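Local structure of protein A6 homolog (Fowlpox virus, 6BR8) at residues 21-25 with 37-41; 155-161 with 214-218. The protein binds phospholipids through this C-terminal, largely helical part and probably plays an essential role in the transition from immature to mature poxvirus virions. All coordinates share one frame; numbering follows the deposited sequence.

Contact 1 (21-25 with 37-41); sequences IVSLI and ILMEN. With 6OU ([(2~{R})-1-[2-azanylethoxy(oxidanyl)phosphoryl]oxy-3-hexadecanoyloxy-propan-2-yl] (~{Z})-octadec-9-enoate), chain G.
Ile25 and Leu38 meet across two helices while both also rest on the same lipid tail, the palmitoyl chain of a bound phosphatidylethanolamine. The two segments form part of a helical hairpin: helix 5-26 turns through a short linker into helix 31-40, which runs back antiparallel beside it, and the acyl chain passes along one face of the pair. Isoleucine and leucine suit this wall because their side chains offer only hydrocarbon to the tail. CD1 of Ile25 lies 3.5 Å from lipid C08 and 3.7 Å from CG of Leu38, whose side chain it meets at about a right angle. With CG1 beside the backbone N (chi1 -70°) and CG2 therefore anti to it, Ile25 turns CG1 to Ile37 and sets CG2 against C12 and C13 of the tail. Ile21 extends the wall one helical turn back, its CG2 3.7 Å from lipid C06. Tyr113 of helix 112-120 also packs on Ile25 and Leu38, joining the hairpin to the rest of the fold.

At its far end the hairpin becomes more polar. The amide of Asn41, which precedes helix 42-54, approaches CD1 of Ile21 from the opposite direction; the very short spacing there makes the exact pose doubtful. Ile37 fills the middle of the groove between the helices, pointing toward helix 5-26: its CG2 contacts CG1 of Ile25 at 3.8 Å, and its CD1 sits 3.6 Å from CB of Leu24.

Contact 2 (155-161 with 214-218); sequences NERLHVL and TLISI
Ile218 packs tightly against Arg157 and Leu158, whereas the polar end of Arg157 reaches along the solvent side of the same contact. On the tight side, CD1 of Ile218 lies 3.5 Å from CB of Arg157, and CG2 is 3.6 Å from CD1 of Leu158. A beta-branched residue suits this buried place, because its two branches reach two neighbours: CG1 beside the backbone N (chi1 -78°) carries CD1 to Arg157, while CG2 meets the leucine.

These residues belong to a nearly antiparallel helix pair, segments 156-161 and 214-218, with axes 10.4 Å apart at closest approach and a crossing angle of -162°. Asn155 is the N-cap of the first helix; its OD1 accepts weak bonds from the backbone N of Arg157 and Leu158, and its ND2 is bonded to Glu151. Farther along, the packing slackens: CD2 of Leu161 is 4.0 Å from CD1 of Leu215, which leans on Phe241 of helix 237-249. The Leu161 side chain slides past that of Thr214, running the opposite way.

Toward solvent, a bend at chi3 (66°) turns the Arg157 chain back so that its guanidinium lies flat against Ile218, with CG1 3.5 Å from its plane, over the centre. Carbon thus covers one face of the cation, while its edge serves for polar contact: NH2 donates an almost straight bond to OG of Ser217, 2.8 Å long and in the guanidinium plane.

Overall arrangement
The two contacts follow one another along the chain: the hairpin of helices 5-26 and 31-40 is complete in contact 1 well before contact 2 pairs helix 156-170 with helix 212-225. They share no helix. Their centres are about 30 Å apart and their nearest atoms about 17 Å, so they do not touch, and each lies about 18 Å from the centre of the chain. Contact 1 joins helices close in sequence, contact 2 helices separated by some fifty residues. Both border the lipid-filled interior: contact 1 directly lines a phosphatidylethanolamine tail, and the side chain of Leu158 in contact 2 is about 4 Å from a bound 6OU, consistent with a helical shell that encloses lipids.

Contact 1 (21-25 with 37-41)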
loop_
_atom_site.group_PDB
_atom_site.type_symbol
_atom_site.label_atom_id
_atom_site.label_comp_id
_atom_site.label_asym_id
_atom_site.label_seq_id
_atom_site.Cartn_x
_atom_site.Cartn_y
_atom_site.Cartn_z
ATOM N N ILE A 21 -10.521 -9.927 6.180
ATOM C CA ILE A 21 -10.903 -10.225 4.805
ATOM C C ILE A 21 -9.771 -10.967 4.111
ATOM O O ILE A 21 -9.993 -11.959 3.408
ATOM C CB ILE A 21 -11.258 -8.933 4.050
ATOM C CG1 ILE A 21 -12.306 -8.141 4.811
ATOM C CG2 ILE A 21 -11.754 -9.258 2.657
ATOM C CD1 ILE A 21 -13.343 -9.000 5.403
ATOM N N VAL A 22 -8.538 -10.509 4.318
ATOM C CA VAL A 22 -7.403 -11.080 3.602
ATOM C C VAL A 22 -7.203 -12.540 3.986
ATOM O O VAL A 22 -7.063 -13.406 3.116
ATOM C CB VAL A 22 -6.145 -10.231 3.854
ATOM C CG1 VAL A 22 -4.922 -10.940 3.352
ATOM C CG2 VAL A 22 -6.287 -8.872 3.162
ATOM N N SER A 23 -7.224 -12.845 5.287
ATOM C CA SER A 23 -7.022 -14.225 5.726
ATOM C C SER A 23 -8.146 -15.141 5.264
ATOM O O SER A 23 -7.923 -16.345 5.102
ATOM C CB SER A 23 -6.891 -14.288 7.248
ATOM O OG SER A 23 -5.818 -13.477 7.694
ATOM N N LEU A 24 -9.357 -14.597 5.056
ATOM C CA LEU A 24 -10.439 -15.400 4.496
ATOM C C LEU A 24 -10.207 -15.690 3.019
ATOM O O LEU A 24 -10.530 -16.783 2.541
ATOM C CB LEU A 24 -11.783 -14.699 4.683
ATOM C CG LEU A 24 -12.308 -14.450 6.100
ATOM C CD1 LEU A 24 -13.601 -13.621 6.057
ATOM C CD2 LEU A 24 -12.522 -15.764 6.853
ATOM N N ILE A 25 -9.636 -14.737 2.285
ATOM C CA ILE A 25 -9.415 -14.943 0.860
ATOM C C ILE A 25 -8.229 -15.861 0.625
ATOM O O ILE A 25 -8.292 -16.761 -0.217
ATOM C CB ILE A 25 -9.240 -13.592 0.156
ATOM C CG1 ILE A 25 -10.587 -12.853 0.139
ATOM C CG2 ILE A 25 -8.674 -13.801 -1.247
ATOM C CD1 ILE A 25 -10.477 -11.403 -0.193
ATOM N N ILE A 37 -16.551 -13.995 -0.510
ATOM C CA ILE A 37 -15.977 -13.309 0.648
ATOM C C ILE A 37 -15.907 -11.802 0.428
ATOM O O ILE A 37 -16.206 -11.013 1.333
ATOM C CB ILE A 37 -14.595 -13.900 0.965
ATOM C CG1 ILE A 37 -14.764 -15.344 1.439
ATOM C CG2 ILE A 37 -13.879 -13.076 2.028
ATOM C CD1 ILE A 37 -13.476 -16.057 1.800
ATOM N N LEU A 38 -15.536 -11.374 -0.775
ATOM C CA LEU A 38 -15.503 -9.948 -1.052
ATOM C C LEU A 38 -16.912 -9.347 -1.069
ATOM O O LEU A 38 -17.151 -8.287 -0.480
ATOM C CB LEU A 38 -14.741 -9.701 -2.355
ATOM C CG LEU A 38 -13.232 -9.899 -2.241
ATOM C CD1 LEU A 38 -12.628 -10.240 -3.580
ATOM C CD2 LEU A 38 -12.605 -8.653 -1.619
HETATM N N MSE A 39 -17.862 -10.014 -1.723
HETATM C CA MSE A 39 -19.255 -9.533 -1.752
HETATM C C MSE A 39 -19.931 -9.490 -0.385
HETATM O O MSE A 39 -20.745 -8.608 -0.119
HETATM C CB MSE A 39 -20.151 -10.376 -2.664
HETATM C CG MSE A 39 -19.822 -10.390 -4.138
HETATM SE SE MSE A 39 -20.219 -8.675 -5.005
HETATM C CE MSE A 39 -22.071 -8.319 -4.389
ATOM N N GLU A 40 -19.627 -10.446 0.491
ATOM C CA GLU A 40 -20.255 -10.389 1.804
ATOM C C GLU A 40 -19.730 -9.212 2.614
ATOM O O GLU A 40 -20.413 -8.742 3.533
ATOM N N ASN A 41 -18.566 -8.681 2.237
ATOM C CA ASN A 41 -18.011 -7.460 2.811
ATOM C C ASN A 41 -18.193 -6.258 1.886
ATOM O O ASN A 41 -17.480 -5.262 2.017
ATOM C CB ASN A 41 -16.537 -7.656 3.150
ATOM C CG ASN A 41 -16.331 -8.764 4.146
ATOM O OD1 ASN A 41 -16.279 -8.526 5.349
ATOM N ND2 ASN A 41 -16.216 -9.988 3.653
HETATM C C01 6OU G . -10.146 -0.479 1.923
HETATM C C02 6OU G . -9.855 -1.770 1.164
HETATM C C03 6OU G . -10.620 -2.967 1.721
HETATM C C04 6OU G . -10.466 -4.211 0.848
HETATM C C05 6OU G . -9.667 -5.306 1.548
HETATM C C06 6OU G . -9.832 -6.671 0.886
HETATM C C07 6OU G . -8.655 -7.025 -0.017
HETATM C C08 6OU G . -8.890 -8.317 -0.789
HETATM C C09 6OU G . -7.668 -8.794 -1.567
HETATM C C10 6OU G . -8.081 -9.293 -2.950
HETATM C C11 6OU G . -7.251 -10.461 -3.477
HETATM C C12 6OU G . -6.455 -11.229 -2.421
HETATM C C13 6OU G . -5.731 -12.435 -3.025
HETATM C C14 6OU G . -6.350 -12.866 -4.356
HETATM C C15 6OU G . -5.322 -13.102 -5.461
HETATM C C16 6OU G . -4.866 -11.829 -6.182
HETATM O O17 6OU G . -5.275 -10.758 -5.869
HETATM O O18 6OU G . -3.941 -11.923 -7.224
HETATM C C19 6OU G . -4.183 -11.020 -8.261
HETATM C C20 6OU G . -5.154 -11.706 -9.220
HETATM C C21 6OU G . -4.404 -12.098 -10.492
HETATM O O22 6OU G . -3.401 -12.975 -10.069
HETATM P P23 6OU G . -3.407 -14.523 -10.638
HETATM O O24 6OU G . -1.979 -15.019 -10.729
HETATM O O25 6OU G . -4.044 -14.528 -12.012
HETATM O O26 6OU G . -4.263 -15.540 -9.651
HETATM C C27 6OU G . -4.603 -15.179 -8.338
HETATM C C28 6OU G . -4.971 -16.456 -7.581
HETATM N N29 6OU G . -5.330 -16.163 -6.209
HETATM O O30 6OU G . -6.300 -10.928 -9.487
HETATM C C31 6OU G . -6.162 -9.579 -9.858
HETATM O O32 6OU G . -5.923 -9.297 -10.981
HETATM C C33 6OU G . -6.364 -8.454 -8.839
HETATM C C34 6OU G . -7.684 -7.718 -9.054
HETATM C C35 6OU G . -8.055 -6.799 -7.894
HETATM C C36 6OU G . -9.552 -6.835 -7.609
HETATM C C37 6OU G . -9.993 -5.700 -6.695
HETATM C C38 6OU G . -10.371 -6.181 -5.297
HETATM C C39 6OU G . -11.257 -5.150 -4.601
HETATM C C40 6OU G . -10.465 -4.125 -3.789
HETATM C C41 6OU G . -10.760 -2.884 -4.123
#

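Contact 2 (155-161 with 214-218)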
loop_
_atom_site.group_PDB
_atom_site.type_symbol
_atom_site.label_atom_id
_atom_site.label_comp_id
_atom_site.label_asym_id
_atom_site.label_seq_id
_atom_site.Cartn_x
_atom_site.Cartn_y
_atom_site.Cartn_z
ATOM N N ASN A 155 9.025 -13.675 -7.619
ATOM C CA ASN A 155 10.283 -13.082 -8.043
ATOM C C ASN A 155 11.419 -13.559 -7.136
ATOM O O ASN A 155 11.373 -13.394 -5.916
ATOM C CB ASN A 155 10.161 -11.564 -8.031
ATOM C CG ASN A 155 11.258 -10.890 -8.782
ATOM O OD1 ASN A 155 12.426 -11.160 -8.550
ATOM N ND2 ASN A 155 10.890 -10.023 -9.722
ATOM N N GLU A 156 12.432 -14.174 -7.735
ATOM C CA GLU A 156 13.517 -14.798 -6.992
ATOM C C GLU A 156 14.529 -13.788 -6.460
ATOM O O GLU A 156 15.104 -13.997 -5.389
ATOM C CB GLU A 156 14.226 -15.824 -7.873
ATOM C CG GLU A 156 15.361 -16.558 -7.185
ATOM C CD GLU A 156 16.724 -16.082 -7.654
ATOM O OE1 GLU A 156 16.771 -15.171 -8.512
ATOM O OE2 GLU A 156 17.746 -16.626 -7.172
ATOM N N ARG A 157 14.782 -12.703 -7.187
ATOM C CA ARG A 157 15.697 -11.715 -6.650
ATOM C C ARG A 157 15.068 -11.031 -5.459
ATOM O O ARG A 157 15.743 -10.784 -4.456
ATOM C CB ARG A 157 16.095 -10.711 -7.724
ATOM C CG ARG A 157 16.879 -11.304 -8.891
ATOM C CD ARG A 157 17.028 -10.271 -9.983
ATOM N NE ARG A 157 17.860 -9.146 -9.560
ATOM C CZ ARG A 157 17.785 -7.924 -10.077
ATOM N NH1 ARG A 157 16.904 -7.661 -11.028
ATOM N NH2 ARG A 157 18.593 -6.965 -9.642
ATOM N N LEU A 158 13.764 -10.787 -5.535
ATOM C CA LEU A 158 13.021 -10.232 -4.411
ATOM C C LEU A 158 13.070 -11.170 -3.207
ATOM O O LEU A 158 13.182 -10.735 -2.051
ATOM C CB LEU A 158 11.579 -9.991 -4.851
ATOM C CG LEU A 158 10.794 -8.822 -4.288
ATOM C CD1 LEU A 158 11.571 -7.540 -4.533
ATOM C CD2 LEU A 158 9.425 -8.776 -4.967
ATOM N N HIS A 159 12.979 -12.469 -3.458
ATOM C CA HIS A 159 12.994 -13.412 -2.349
ATOM C C HIS A 159 14.361 -13.422 -1.690
ATOM O O HIS A 159 14.478 -13.437 -0.454
ATOM C CB HIS A 159 12.628 -14.807 -2.839
ATOM C CG HIS A 159 12.460 -15.793 -1.736
ATOM N ND1 HIS A 159 13.057 -17.036 -1.751
ATOM C CD2 HIS A 159 11.770 -15.722 -0.576
ATOM C CE1 HIS A 159 12.737 -17.690 -0.649
ATOM N NE2 HIS A 159 11.957 -16.915 0.083
ATOM N N VAL A 160 15.408 -13.384 -2.511
ATOM C CA VAL A 160 16.759 -13.287 -1.989
ATOM C C VAL A 160 16.914 -12.018 -1.159
ATOM O O VAL A 160 17.345 -12.066 0.002
ATOM C CB VAL A 160 17.771 -13.360 -3.141
ATOM C CG1 VAL A 160 19.158 -13.059 -2.639
ATOM C CG2 VAL A 160 17.711 -14.756 -3.771
ATOM N N LEU A 161 16.509 -10.875 -1.716
ATOM C CA LEU A 161 16.683 -9.623 -1.002
ATOM C C LEU A 161 15.901 -9.641 0.321
ATOM O O LEU A 161 16.432 -9.268 1.370
ATOM C CB LEU A 161 16.265 -8.454 -1.898
ATOM C CG LEU A 161 16.099 -7.098 -1.186
ATOM C CD1 LEU A 161 17.458 -6.688 -0.618
ATOM C CD2 LEU A 161 15.499 -6.019 -2.089
ATOM N N THR A 214 20.084 -2.974 -5.497
ATOM C CA THR A 214 19.231 -4.130 -5.728
ATOM C C THR A 214 17.756 -3.753 -5.813
ATOM O O THR A 214 17.047 -4.185 -6.722
ATOM C CB THR A 214 19.453 -5.142 -4.625
ATOM O OG1 THR A 214 20.834 -5.538 -4.675
ATOM C CG2 THR A 214 18.528 -6.349 -4.850
ATOM N N LEU A 215 17.247 -2.979 -4.854
ATOM C CA LEU A 215 15.797 -2.809 -4.825
ATOM C C LEU A 215 15.313 -2.067 -6.069
ATOM O O LEU A 215 14.326 -2.450 -6.702
ATOM C CB LEU A 215 15.367 -2.069 -3.562
ATOM C CG LEU A 215 13.862 -1.823 -3.613
ATOM C CD1 LEU A 215 13.107 -3.118 -3.510
ATOM C CD2 LEU A 215 13.491 -0.857 -2.498
ATOM N N ILE A 216 15.987 -0.971 -6.409
ATOM C CA ILE A 216 15.638 -0.219 -7.608
ATOM C C ILE A 216 15.752 -1.114 -8.833
ATOM O O ILE A 216 14.842 -1.172 -9.671
ATOM C CB ILE A 216 16.548 1.008 -7.733
ATOM C CG1 ILE A 216 16.328 1.943 -6.542
ATOM C CG2 ILE A 216 16.374 1.697 -9.124
ATOM C CD1 ILE A 216 15.015 2.671 -6.567
ATOM N N SER A 217 16.887 -1.801 -8.968
ATOM C CA SER A 217 17.101 -2.678 -10.114
ATOM C C SER A 217 15.957 -3.660 -10.284
ATOM O O SER A 217 15.353 -3.734 -11.352
ATOM C CB SER A 217 18.397 -3.445 -9.950
ATOM O OG SER A 217 18.473 -4.481 -10.906
ATOM N N ILE A 218 15.641 -4.416 -9.223
ATOM C CA ILE A 218 14.547 -5.379 -9.275
ATOM C C ILE A 218 13.266 -4.715 -9.749
ATOM O O ILE A 218 12.627 -5.174 -10.702
ATOM C CB ILE A 218 14.343 -6.024 -7.897
ATOM C CG1 ILE A 218 15.406 -7.092 -7.643
ATOM C CG2 ILE A 218 12.926 -6.571 -7.778
ATOM C CD1 ILE A 218 15.344 -7.644 -6.249
#